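Local coordinates for DUF2235 domain-containing protein (Pseudomonas aeruginosa, PDB 4O5P) that is a phospholipase effector (Tle1) of the type VI secretion system that probably attacks membrane lipids of target cells through an alpha/beta-hydrolase domain, at residues F123-E128 with L166-V171; V175-T180 with R200-P205; T254-A259 with E264-G269. One frame throughout, in Å; residues are numbered along the deposited sequence.

Interaction 1. Residues F123-E128 with L166-V171; sequences FPDIKE and LKLNDV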
loop_
_atom_site.group_PDB
_atom_site.type_symbol
_atom_site.label_atom_id
_atom_site.label_comp_id
_atom_site.label_asym_id
_atom_site.label_seq_id
_atom_site.Cartn_x
_atom_site.Cartn_y
_atom_site.Cartn_z
ATOM N N PHE A 123 10.248 6.108 -10.897
ATOM C CA PHE A 123 11.364 5.849 -9.999
ATOM C C PHE A 123 12.598 5.549 -10.848
ATOM O O PHE A 123 12.802 4.402 -11.266
ATOM C CB PHE A 123 11.066 4.645 -9.101
ATOM C CG PHE A 123 11.954 4.554 -7.875
ATOM C CD1 PHE A 123 12.910 5.532 -7.612
ATOM C CD2 PHE A 123 11.841 3.480 -6.999
ATOM C CE1 PHE A 123 13.726 5.447 -6.489
ATOM C CE2 PHE A 123 12.656 3.390 -5.874
ATOM C CZ PHE A 123 13.605 4.374 -5.628
ATOM N N PRO A 124 13.410 6.581 -11.115
ATOM C CA PRO A 124 14.574 6.453 -12.010
ATOM C C PRO A 124 15.568 5.411 -11.511
ATOM O O PRO A 124 16.127 4.690 -12.329
ATOM C CB PRO A 124 15.201 7.849 -11.971
ATOM C CG PRO A 124 14.052 8.771 -11.615
ATOM C CD PRO A 124 13.196 7.970 -10.664
ATOM N N ASP A 125 15.741 5.313 -10.193
ATOM C CA ASP A 125 16.715 4.404 -9.587
ATOM C C ASP A 125 16.482 2.929 -9.924
ATOM O O ASP A 125 17.410 2.114 -9.849
ATOM C CB ASP A 125 16.750 4.578 -8.058
ATOM C CG ASP A 125 17.216 5.958 -7.630
ATOM O OD1 ASP A 125 16.947 6.936 -8.368
ATOM O OD2 ASP A 125 17.843 6.070 -6.546
ATOM N N ILE A 126 15.244 2.589 -10.274
ATOM C CA ILE A 126 14.898 1.227 -10.680
ATOM C C ILE A 126 14.448 1.203 -12.149
ATOM O O ILE A 126 13.845 0.232 -12.622
ATOM C CB ILE A 126 13.807 0.623 -9.774
ATOM C CG1 ILE A 126 12.541 1.484 -9.803
ATOM C CG2 ILE A 126 14.339 0.451 -8.332
ATOM C CD1 ILE A 126 11.296 0.736 -9.361
ATOM N N LYS A 127 14.751 2.294 -12.846
ATOM C CA LYS A 127 14.430 2.475 -14.271
ATOM C C LYS A 127 12.946 2.343 -14.606
ATOM O O LYS A 127 12.584 1.859 -15.680
ATOM C CB LYS A 127 15.277 1.552 -15.153
ATOM C CG LYS A 127 16.761 1.896 -15.111
ATOM C CD LYS A 127 17.583 0.981 -16.006
ATOM C CE LYS A 127 17.663 -0.404 -15.424
ATOM N NZ LYS A 127 18.894 -1.089 -15.896
ATOM N N GLU A 128 12.095 2.769 -13.672
ATOM C CA GLU A 128 10.659 2.830 -13.898
ATOM C C GLU A 128 10.400 4.239 -14.387
ATOM O O GLU A 128 10.343 5.177 -13.586
ATOM C CB GLU A 128 9.911 2.581 -12.591
ATOM C CG GLU A 128 8.387 2.512 -12.722
ATOM C CD GLU A 128 7.756 1.826 -11.523
ATOM O OE1 GLU A 128 8.397 0.892 -10.980
ATOM O OE2 GLU A 128 6.639 2.215 -11.114
ATOM N N LEU A 166 27.128 4.397 -3.422
ATOM C CA LEU A 166 26.992 3.542 -4.605
ATOM C C LEU A 166 26.570 4.347 -5.836
ATOM O O LEU A 166 25.701 5.213 -5.757
ATOM C CB LEU A 166 26.002 2.408 -4.344
ATOM C CG LEU A 166 26.317 1.431 -3.205
ATOM C CD1 LEU A 166 25.143 0.478 -2.996
ATOM C CD2 LEU A 166 27.593 0.650 -3.479
ATOM N N LYS A 167 27.200 4.079 -6.974
ATOM C CA LYS A 167 26.779 4.734 -8.205
ATOM C C LYS A 167 25.419 4.204 -8.653
ATOM O O LYS A 167 25.168 3.002 -8.594
ATOM C CB LYS A 167 27.813 4.553 -9.314
ATOM C CG LYS A 167 28.949 5.570 -9.276
ATOM C CD LYS A 167 30.025 5.198 -10.275
ATOM C CE LYS A 167 30.488 3.767 -10.054
ATOM N NZ LYS A 167 30.872 3.542 -8.636
ATOM N N LEU A 168 24.561 5.126 -9.089
ATOM C CA LEU A 168 23.220 4.839 -9.598
ATOM C C LEU A 168 23.190 3.660 -10.581
ATOM O O LEU A 168 22.236 2.872 -10.596
ATOM C CB LEU A 168 22.662 6.109 -10.242
ATOM C CG LEU A 168 21.241 6.131 -10.798
ATOM C CD1 LEU A 168 20.608 7.479 -10.522
ATOM C CD2 LEU A 168 21.264 5.883 -12.272
ATOM N N ASN A 169 24.240 3.543 -11.392
ATOM C CA ASN A 169 24.374 2.426 -12.321
ATOM C C ASN A 169 24.392 1.103 -11.567
ATOM O O ASN A 169 23.721 0.135 -11.949
ATOM C CB ASN A 169 25.655 2.574 -13.149
ATOM C CG ASN A 169 25.828 1.453 -14.163
ATOM O OD1 ASN A 169 25.086 1.373 -15.148
ATOM N ND2 ASN A 169 26.810 0.585 -13.932
ATOM N N ASP A 170 25.151 1.076 -10.479
ATOM C CA ASP A 170 25.280 -0.137 -9.678
ATOM C C ASP A 170 24.038 -0.461 -8.852
ATOM O O ASP A 170 23.690 -1.630 -8.723
ATOM C CB ASP A 170 26.526 -0.085 -8.794
ATOM C CG ASP A 170 27.758 -0.579 -9.513
ATOM O OD1 ASP A 170 28.218 0.114 -10.443
ATOM O OD2 ASP A 170 28.259 -1.669 -9.164
ATOM N N VAL A 171 23.384 0.552 -8.293
ATOM C CA VAL A 171 22.104 0.336 -7.624
ATOM C C VAL A 171 21.160 -0.332 -8.637
ATOM O O VAL A 171 20.630 -1.422 -8.378
ATOM C CB VAL A 171 21.481 1.649 -7.091
ATOM C CG1 VAL A 171 20.036 1.428 -6.681
ATOM C CG2 VAL A 171 22.275 2.193 -5.915
#

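Interaction 2. Residues V175-T180 with R200-P205; sequences VEEMST and RAALEP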
loop_
_atom_site.group_PDB
_atom_site.type_symbol
_atom_site.label_atom_id
_atom_site.label_comp_id
_atom_site.label_asym_id
_atom_site.label_seq_id
_atom_site.Cartn_x
_atom_site.Cartn_y
_atom_site.Cartn_z
ATOM N N VAL A 175 19.419 -4.085 -8.189
ATOM C CA VAL A 175 17.973 -4.274 -8.208
ATOM C C VAL A 175 17.590 -5.220 -9.346
ATOM O O VAL A 175 16.769 -6.102 -9.151
ATOM C CB VAL A 175 17.221 -2.931 -8.344
ATOM C CG1 VAL A 175 15.713 -3.156 -8.589
ATOM C CG2 VAL A 175 17.443 -2.075 -7.105
ATOM N N GLU A 176 18.204 -5.054 -10.521
ATOM C CA GLU A 176 17.924 -5.961 -11.643
ATOM C C GLU A 176 18.342 -7.409 -11.374
ATOM O O GLU A 176 17.617 -8.345 -11.728
ATOM C CB GLU A 176 18.627 -5.479 -12.908
ATOM C CG GLU A 176 18.003 -4.258 -13.563
ATOM C CD GLU A 176 18.678 -3.936 -14.873
ATOM O OE1 GLU A 176 19.906 -4.158 -14.977
ATOM O OE2 GLU A 176 17.985 -3.479 -15.801
ATOM N N GLU A 177 19.523 -7.582 -10.782
ATOM C CA GLU A 177 20.047 -8.903 -10.412
ATOM C C GLU A 177 19.213 -9.617 -9.355
ATOM O O GLU A 177 19.154 -10.850 -9.342
ATOM C CB GLU A 177 21.489 -8.786 -9.896
ATOM C CG GLU A 177 22.521 -8.438 -10.965
ATOM C CD GLU A 177 23.913 -8.214 -10.378
ATOM O OE1 GLU A 177 24.234 -8.836 -9.336
ATOM O OE2 GLU A 177 24.677 -7.407 -10.952
HETATM N N MSE A 178 18.594 -8.852 -8.449
HETATM C CA MSE A 178 17.783 -9.439 -7.371
HETATM C C MSE A 178 16.346 -9.793 -7.822
HETATM O O MSE A 178 15.654 -10.553 -7.148
HETATM C CB MSE A 178 17.744 -8.507 -6.143
HETATM C CG MSE A 178 19.115 -8.172 -5.532
HETATM SE SE MSE A 178 19.216 -6.408 -4.663
HETATM C CE MSE A 178 18.473 -6.902 -2.925
ATOM N N SER A 179 15.908 -9.254 -8.963
ATOM C CA SER A 179 14.528 -9.479 -9.453
ATOM C C SER A 179 14.237 -10.949 -9.737
ATOM O O SER A 179 15.152 -11.741 -10.008
ATOM C CB SER A 179 14.272 -8.673 -10.737
ATOM O OG SER A 179 12.933 -8.814 -11.198
ATOM N N THR A 180 12.958 -11.314 -9.685
ATOM C CA THR A 180 12.559 -12.660 -10.069
ATOM C C THR A 180 12.087 -12.730 -11.522
ATOM O O THR A 180 11.729 -13.807 -12.002
ATOM C CB THR A 180 11.512 -13.255 -9.110
ATOM O OG1 THR A 180 10.505 -12.276 -8.812
ATOM C CG2 THR A 180 12.183 -13.662 -7.822
ATOM N N ARG A 200 20.311 -12.858 -2.138
ATOM C CA ARG A 200 21.551 -13.175 -1.410
ATOM C C ARG A 200 22.766 -13.139 -2.326
ATOM O O ARG A 200 23.767 -12.488 -2.005
ATOM C CB ARG A 200 21.482 -14.534 -0.720
ATOM C CG ARG A 200 22.744 -14.841 0.079
ATOM C CD ARG A 200 22.627 -16.130 0.855
ATOM N NE ARG A 200 21.599 -16.069 1.892
ATOM C CZ ARG A 200 21.754 -15.469 3.074
ATOM N NH1 ARG A 200 22.894 -14.855 3.377
ATOM N NH2 ARG A 200 20.765 -15.475 3.953
ATOM N N ALA A 201 22.657 -13.827 -3.466
ATOM C CA ALA A 201 23.721 -13.849 -4.468
ATOM C C ALA A 201 24.126 -12.441 -4.868
ATOM O O ALA A 201 25.310 -12.095 -4.833
ATOM C CB ALA A 201 23.297 -14.658 -5.703
ATOM N N ALA A 202 23.146 -11.618 -5.229
ATOM C CA ALA A 202 23.471 -10.267 -5.676
ATOM C C ALA A 202 24.121 -9.423 -4.584
ATOM O O ALA A 202 24.963 -8.579 -4.883
ATOM C CB ALA A 202 22.245 -9.563 -6.231
ATOM N N LEU A 203 23.707 -9.618 -3.329
ATOM C CA LEU A 203 24.242 -8.781 -2.245
ATOM C C LEU A 203 25.601 -9.240 -1.721
ATOM O O LEU A 203 26.336 -8.460 -1.098
ATOM C CB LEU A 203 23.264 -8.722 -1.075
ATOM C CG LEU A 203 21.970 -7.938 -1.304
ATOM C CD1 LEU A 203 21.211 -7.785 0.001
ATOM C CD2 LEU A 203 22.252 -6.589 -1.947
ATOM N N GLU A 204 25.922 -10.509 -1.943
ATOM C CA GLU A 204 27.115 -11.097 -1.331
ATOM C C GLU A 204 28.469 -10.418 -1.586
ATOM O O GLU A 204 29.244 -10.251 -0.642
ATOM C CB GLU A 204 27.194 -12.600 -1.614
ATOM C CG GLU A 204 26.598 -13.453 -0.499
ATOM C CD GLU A 204 27.617 -14.408 0.088
ATOM O OE1 GLU A 204 28.210 -15.199 -0.683
ATOM O OE2 GLU A 204 27.832 -14.354 1.319
ATOM N N PRO A 205 28.771 -10.041 -2.844
ATOM C CA PRO A 205 30.078 -9.414 -3.074
ATOM C C PRO A 205 30.277 -8.155 -2.237
ATOM O O PRO A 205 31.348 -7.977 -1.641
ATOM C CB PRO A 205 30.024 -9.035 -4.557
ATOM C CG PRO A 205 29.145 -10.050 -5.160
ATOM C CD PRO A 205 28.067 -10.292 -4.119
#

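Interaction 3. Residues T254-A259 with E264-G269; sequences TRVSDA and EYRFAG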
loop_
_atom_site.group_PDB
_atom_site.type_symbol
_atom_site.label_atom_id
_atom_site.label_comp_id
_atom_site.label_asym_id
_atom_site.label_seq_id
_atom_site.Cartn_x
_atom_site.Cartn_y
_atom_site.Cartn_z
ATOM N N THR A 254 19.912 -11.919 7.064
ATOM C CA THR A 254 20.835 -11.584 8.141
ATOM C C THR A 254 20.815 -12.570 9.307
ATOM O O THR A 254 21.689 -12.528 10.184
ATOM C CB THR A 254 20.537 -10.174 8.667
ATOM O OG1 THR A 254 19.186 -10.122 9.129
ATOM C CG2 THR A 254 20.746 -9.136 7.558
ATOM N N ARG A 255 19.801 -13.429 9.337
ATOM C CA ARG A 255 19.732 -14.490 10.334
ATOM C C ARG A 255 20.975 -15.377 10.202
ATOM O O ARG A 255 21.157 -16.071 9.199
ATOM C CB ARG A 255 18.447 -15.313 10.172
ATOM C CG ARG A 255 18.416 -16.628 10.958
ATOM C CD ARG A 255 17.074 -17.353 10.850
ATOM N NE ARG A 255 16.278 -17.151 12.056
ATOM C CZ ARG A 255 15.249 -16.315 12.135
ATOM N NH1 ARG A 255 14.876 -15.633 11.056
ATOM N NH2 ARG A 255 14.588 -16.170 13.280
ATOM N N VAL A 256 21.843 -15.336 11.204
ATOM C CA VAL A 256 23.094 -16.079 11.110
ATOM C C VAL A 256 22.939 -17.323 11.946
ATOM O O VAL A 256 22.872 -18.426 11.405
ATOM C CB VAL A 256 24.341 -15.236 11.480
ATOM C CG1 VAL A 256 24.080 -14.340 12.679
ATOM C CG2 VAL A 256 25.538 -16.136 11.720
ATOM N N SER A 257 22.872 -17.137 13.259
ATOM C CA SER A 257 22.249 -18.102 14.130
ATOM C C SER A 257 22.774 -19.521 13.956
ATOM O O SER A 257 22.032 -20.441 13.593
ATOM C CB SER A 257 20.757 -18.043 13.874
ATOM O OG SER A 257 20.377 -16.682 13.811
ATOM N N ASP A 258 24.038 -19.651 14.238
ATOM C CA ASP A 258 24.684 -20.890 14.242
ATOM C C ASP A 258 25.544 -20.776 15.465
ATOM O O ASP A 258 25.352 -19.883 16.246
ATOM C CB ASP A 258 25.481 -21.073 12.958
ATOM C CG ASP A 258 25.793 -22.550 12.635
ATOM O OD1 ASP A 258 24.866 -23.368 12.560
ATOM O OD2 ASP A 258 26.990 -22.889 12.422
ATOM N N ALA A 259 26.460 -21.721 15.587
ATOM C CA ALA A 259 27.416 -21.898 16.649
ATOM C C ALA A 259 26.742 -21.922 17.976
ATOM O O ALA A 259 26.152 -20.937 18.439
ATOM C CB ALA A 259 28.551 -20.890 16.572
ATOM N N GLU A 264 21.235 -14.912 16.167
ATOM C CA GLU A 264 21.340 -13.458 16.033
ATOM C C GLU A 264 21.141 -12.980 14.591
ATOM O O GLU A 264 20.996 -13.778 13.663
ATOM C CB GLU A 264 22.668 -12.922 16.601
ATOM C CG GLU A 264 23.716 -13.988 16.892
ATOM C CD GLU A 264 24.940 -13.441 17.612
ATOM O OE1 GLU A 264 24.892 -12.303 18.144
ATOM O OE2 GLU A 264 25.962 -14.157 17.641
ATOM N N TYR A 265 21.129 -11.665 14.413
ATOM C CA TYR A 265 20.999 -11.106 13.092
ATOM C C TYR A 265 22.177 -10.181 12.828
ATOM O O TYR A 265 22.481 -9.282 13.620
ATOM C CB TYR A 265 19.638 -10.407 12.961
ATOM C CG TYR A 265 18.508 -11.333 13.361
ATOM C CD1 TYR A 265 18.097 -11.426 14.686
ATOM C CD2 TYR A 265 17.876 -12.137 12.423
ATOM C CE1 TYR A 265 17.082 -12.285 15.073
ATOM C CE2 TYR A 265 16.849 -13.002 12.798
ATOM C CZ TYR A 265 16.460 -13.067 14.130
ATOM O OH TYR A 265 15.446 -13.918 14.523
ATOM N N ARG A 266 22.873 -10.444 11.729
ATOM C CA ARG A 266 24.049 -9.671 11.384
ATOM C C ARG A 266 24.069 -9.328 9.911
ATOM O O ARG A 266 23.591 -10.100 9.077
ATOM C CB ARG A 266 25.334 -10.399 11.811
ATOM C CG ARG A 266 25.568 -10.290 13.316
ATOM C CD ARG A 266 26.694 -11.145 13.830
ATOM N NE ARG A 266 26.694 -11.122 15.291
ATOM C CZ ARG A 266 27.375 -10.256 16.042
ATOM N NH1 ARG A 266 28.136 -9.323 15.484
ATOM N NH2 ARG A 266 27.297 -10.325 17.363
ATOM N N PHE A 267 24.611 -8.147 9.628
ATOM C CA PHE A 267 24.674 -7.569 8.301
ATOM C C PHE A 267 26.137 -7.194 8.121
ATOM O O PHE A 267 26.610 -6.189 8.681
ATOM C CB PHE A 267 23.798 -6.315 8.258
ATOM C CG PHE A 267 23.725 -5.654 6.911
ATOM C CD1 PHE A 267 24.641 -4.679 6.554
ATOM C CD2 PHE A 267 22.707 -5.986 6.013
ATOM C CE1 PHE A 267 24.566 -4.045 5.322
ATOM C CE2 PHE A 267 22.622 -5.359 4.778
ATOM C CZ PHE A 267 23.559 -4.381 4.431
ATOM N N ALA A 268 26.856 -8.015 7.361
ATOM C CA ALA A 268 28.303 -7.861 7.212
ATOM C C ALA A 268 29.024 -7.859 8.576
ATOM O O ALA A 268 29.937 -7.067 8.818
ATOM C CB ALA A 268 28.615 -6.598 6.413
ATOM N N GLY A 269 28.597 -8.752 9.466
ATOM C CA GLY A 269 29.228 -8.899 10.768
ATOM C C GLY A 269 28.563 -8.084 11.860
ATOM O O GLY A 269 28.645 -8.442 13.043
#

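Interaction 1. Residues F123-E128 with L166-V171
Asp125 meets the first turn of helix 168-178 at two points, one lying inside the fold and the other near the surface. The inner point belongs to Val171, whose CG1 methyl, anti to the backbone N (chi1 168°), comes up to the carbonyl oxygen of Asp125, with CG1 4.2 Å from that O. Val171 is buried, and its side chain also packs on Trp148 of helix 139-162. The same indole takes the ring of Phe123 edge-to-face and gives its NE1 hydrogen to Asp125 OD2. Trp148 is therefore a common floor for both segments, and its bond leaves OD1 as the carboxylate oxygen nearer to Leu168. The outer point is the solvent side, no looser by distance: Leu168 is exposed, and its extended first torsion (chi1 -177°) carries the branch back toward the loop, where CD1 grazes Asp125 OD1 at 4.3 Å. That is an apolar methyl beside a charged oxygen, with little attraction to expect.

Bonds within the loop probably hold its shape. Phe123 O accepts from Ile126 N at 3.2 Å and from Glu128 N at 3.0 Å, the two donors arriving from opposite faces of the carbonyl plane. Phe123 N returns a bond to Glu128 O at 2.8 Å. Lys127 and Glu128 together face Phe123 as a G1 beta bulge. On the helix side Lys167 occupies the N-cap, and its O receives Val171 N at 3.0 Å.

Direct contact amounts to 145 Å², both sides summed, and its two closest approaches set a methyl against an oxygen. Chemically, the pairing is weakly cohesive; the loop's place probably owes more to the indole and to the Lys127-Glu176 salt bridge further along the helix, with a weak Gln172 NE2 bond to Pro124 O added.

Interaction 2. Residues V175-T180 with R200-P205
Met178, a selenomethionine in this crystal, reaches from helix 168-178 to helix 195-219 and meets Ala202 and Leu203 in turn. Its CB stands back, 4.6 Å from Ala202 CB. CG, turned anti to the carbonyl carbon (chi1 -59°), presses on that methyl, with CG only 3.5 Å from Ala202 CB, tighter than usual van der Waals contact. The selenium then passes on to Leu203, SE lying 4.1 Å from CD2. A bend at chi3 (84°) sets the terminal methyl over the leucine branch point, where CE is 3.9 Å from Leu203 CD2, with Leu203 CG and CD1 scarcely farther off. The two side chains cross at about a right angle, so the methionine tip lies across the isobutyl group and does not run along it.

The small residue at Ala202 lets the helices come close: the CA atoms of Met178 and Ala202 are 6.0 Å apart. On the exposed flank Glu177 lies alongside the same methyl, its CB and its OE1 each 3.8 Å from Ala202 CB, with the carboxylate on the exposed side. Leu150 and Val151 of helix 139-162 also pack on Met178, placing it among three helices. All direct contacts between the two segments are van der Waals in kind, which implies a seam probably held by shape and by exclusion of water, with the one charged side chain that takes part, Glu177, on its exposed margin.

Interaction 3. Residues T254-A259 with E264-G269
A single antiparallel beta bridge, just after helix 238-254, pairs Arg255 with Tyr265 as a non-hydrogen-bonded pair. The bonds flank it: Arg266 N gives to Thr254 O at 2.9 Å, and Val256 N gives to Glu264 O at 3.0 Å, nearly straight at 173°. Ser257 OG adds a weak bond to the same Glu264 O.

On one flank Arg255 and Tyr265 run side by side. The ring turns its edge to a guanidinium face, the planes being 85° apart and CE2 3.6 Å above the guanidinium plane. Arg255 NH2 is near Tyr265 OH, but the angle is too poor for a hydrogen bond; the hydroxyl has a weak one with Gln251. Thr254 sends OG1 back to Leu250 O in its own helix and sets CG2 at the edge of the Phe267 ring, 4.0 Å from CD2.

Arg266 grips its own segment, with NH2 in a salt bridge to Glu264 OE1 and NH1 bonded to Gly269 O at 2.6 Å, both partners lying in the guanidinium plane. The bridge thus sets the chain leaving helix 238-254 against the outer side of a two-residue, type I' beta-hairpin (positive phi at Ala268 and Gly269) that joins strand 266-267 to strand 270-280.

Helix 139-162 packs against all three contacts, receiving Val171, Met178 and Phe267 in turn. Interactions 1 and 2 share helix 168-178, their centres 14 Å apart, and touch directly: Lys127 NZ makes a 2.6 Å salt bridge to Glu176 OE2, and Ile126 CG2 packs on Val175 CG1 at 3.9 Å. Interaction 3 stands apart, its centre about 19 Å from that of interaction 2 and about 28 Å from that of interaction 1; its nearest atoms are about 5 Å and 9 Å away. It is tied to the probable catalytic core, because helix 238-254 starts within a GxSxG sequence resembling a nucleophile elbow and strand 270-280 belongs to the central sheet.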